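Local coordinates for inner membrane protein (Salmonella typhimurium LT2, PDB 2QJV) that belongs to the KduI/IolB family of sugar-acid isomerases, carries a nickel site and probably acts as a glucuronate isomerase, at the interface of chains A and B. Numbering follows the deposited sequence. Chains: chain A/B, Uncharacterized IolB-like protein.

The interface of chains A and B. Residues chain A 198, 234-237; chain B 165, 168, 230, 260, 263.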
loop_
_atom_site.group_PDB
_atom_site.type_symbol
_atom_site.label_atom_id
_atom_site.label_comp_id
_atom_site.label_asym_id
_atom_site.label_seq_id
_atom_site.Cartn_x
_atom_site.Cartn_y
_atom_site.Cartn_z
ATOM N N PHE A 198 3.414 24.560 0.418
ATOM C CA PHE A 198 3.176 23.391 -0.404
ATOM C C PHE A 198 1.993 23.644 -1.346
ATOM O O PHE A 198 1.283 24.636 -1.218
ATOM C CB PHE A 198 2.933 22.130 0.468
ATOM C CG PHE A 198 1.646 22.152 1.246
ATOM C CD1 PHE A 198 1.605 22.675 2.540
ATOM C CD2 PHE A 198 0.476 21.603 0.719
ATOM C CE1 PHE A 198 0.408 22.667 3.297
ATOM C CE2 PHE A 198 -0.738 21.631 1.458
ATOM C CZ PHE A 198 -0.763 22.144 2.747
ATOM N N ILE A 234 -2.239 26.707 -2.685
ATOM C CA ILE A 234 -2.745 26.973 -1.356
ATOM C C ILE A 234 -2.585 28.448 -0.993
ATOM O O ILE A 234 -1.507 29.018 -1.202
ATOM C CB ILE A 234 -1.905 26.060 -0.352
ATOM C CG1 ILE A 234 -2.167 24.564 -0.650
ATOM C CG2 ILE A 234 -2.146 26.366 1.087
ATOM C CD1 ILE A 234 -3.583 24.123 -0.512
ATOM N N ALA A 235 -3.653 29.059 -0.489
ATOM C CA ALA A 235 -3.650 30.457 -0.031
ATOM C C ALA A 235 -2.392 30.774 0.810
ATOM O O ALA A 235 -2.053 30.045 1.752
ATOM C CB ALA A 235 -4.915 30.794 0.752
ATOM N N GLY A 236 -1.722 31.874 0.469
ATOM C CA GLY A 236 -0.501 32.294 1.156
ATOM C C GLY A 236 0.796 31.850 0.527
ATOM O O GLY A 236 1.838 32.463 0.764
ATOM N N TYR A 237 0.748 30.813 -0.309
ATOM C CA TYR A 237 1.947 30.266 -0.951
ATOM C C TYR A 237 1.923 30.271 -2.469
ATOM O O TYR A 237 1.275 29.437 -3.116
ATOM C CB TYR A 237 2.224 28.851 -0.449
ATOM C CG TYR A 237 2.488 28.834 1.033
ATOM C CD1 TYR A 237 3.670 29.376 1.548
ATOM C CD2 TYR A 237 1.579 28.269 1.926
ATOM C CE1 TYR A 237 3.926 29.363 2.897
ATOM C CE2 TYR A 237 1.835 28.283 3.320
ATOM C CZ TYR A 237 2.996 28.831 3.774
ATOM O OH TYR A 237 3.254 28.817 5.133
ATOM N N THR B 165 -8.761 28.369 -0.485
ATOM C CA THR B 165 -8.428 27.300 0.413
ATOM C C THR B 165 -9.249 27.478 1.716
ATOM O O THR B 165 -9.339 28.588 2.227
ATOM C CB THR B 165 -6.915 27.286 0.773
ATOM O OG1 THR B 165 -6.099 27.557 -0.390
ATOM C CG2 THR B 165 -6.537 25.964 1.475
ATOM N N TRP B 168 -8.294 26.192 6.681
ATOM C CA TRP B 168 -6.934 26.663 6.439
ATOM C C TRP B 168 -6.866 28.116 6.939
ATOM O O TRP B 168 -7.810 28.882 6.711
ATOM C CB TRP B 168 -6.618 26.549 4.939
ATOM C CG TRP B 168 -5.312 27.114 4.515
ATOM C CD1 TRP B 168 -5.102 28.330 3.979
ATOM C CD2 TRP B 168 -4.023 26.495 4.640
ATOM N NE1 TRP B 168 -3.761 28.524 3.745
ATOM C CE2 TRP B 168 -3.077 27.411 4.151
ATOM C CE3 TRP B 168 -3.575 25.250 5.117
ATOM C CZ2 TRP B 168 -1.703 27.130 4.135
ATOM C CZ3 TRP B 168 -2.219 24.972 5.087
ATOM C CH2 TRP B 168 -1.305 25.899 4.589
ATOM N N PRO B 230 -6.734 20.643 5.648
ATOM C CA PRO B 230 -7.168 21.706 4.690
ATOM C C PRO B 230 -7.795 21.191 3.382
ATOM O O PRO B 230 -7.487 20.083 2.909
ATOM C CB PRO B 230 -5.877 22.428 4.338
ATOM C CG PRO B 230 -4.775 21.403 4.562
ATOM C CD PRO B 230 -5.270 20.587 5.764
ATOM N N HIS B 260 2.294 27.710 9.238
ATOM C CA HIS B 260 1.284 28.455 8.475
ATOM C C HIS B 260 0.418 29.417 9.308
ATOM O O HIS B 260 -0.445 30.096 8.742
ATOM C CB HIS B 260 0.392 27.447 7.748
ATOM C CG HIS B 260 1.169 26.370 7.060
ATOM N ND1 HIS B 260 2.244 26.639 6.227
ATOM C CD2 HIS B 260 1.037 25.021 7.090
ATOM C CE1 HIS B 260 2.740 25.491 5.783
ATOM N NE2 HIS B 260 2.028 24.499 6.292
ATOM N N ILE B 263 -0.573 33.176 8.394
ATOM C CA ILE B 263 -1.645 33.467 7.426
ATOM C C ILE B 263 -2.867 34.095 8.146
ATOM O O ILE B 263 -3.650 34.794 7.523
ATOM C CB ILE B 263 -1.983 32.214 6.557
ATOM C CG1 ILE B 263 -0.732 31.846 5.705
ATOM C CG2 ILE B 263 -3.263 32.417 5.698
ATOM C CD1 ILE B 263 -0.858 30.553 4.864
#
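The turn A:Ile234-A:Tyr237, which links strands 231-233 and 238-246 of this KduI/IolB-family protein, meets B:Thr165, B:Trp168 and the 3-10 helix 258-263 of chain B. Both polar atoms of the A:Ala235 backbone are held from across the interface. Its N-H points almost straight (177° at H) at the B:Thr165 hydroxyl oxygen OG1, 2.9 Å from N. Its carbonyl oxygen O takes the indole N-H of B:Trp168, with NE1 3.0 Å away; that bond is bent, and the oxygen lies somewhat out of the indole plane. B:Trp168 is placed for this with CG anti to its backbone N (chi1 174°), which extends the indole under the A:Ile234 methyl, with its edge toward A:Tyr237. That methyl, CG2, sits over the face of the six-membered ring toward the rim, 3.6 Å from its centroid, but is modelled too tight for the distance to mean much. A:Tyr237 CE2 meets the indole edge in plane, 3.8 Å from CZ2. The far end of the indole reaches A:Phe198 tip to tip, CH2 lying 3.9 Å from CE1. Within chain B, CH2 also lies over one face of the B:His260 imidazole and may steady that ring. Two-fold symmetry repeats the contact with the chains exchanged, as part of a larger interface, perhaps within a hexamer. The A:Tyr237 and B:His260 rings stand edge to face, planes 76° apart, and the phenol OH lies in the imidazole plane, hydrogen-bonded to ND1 at 2.6 Å.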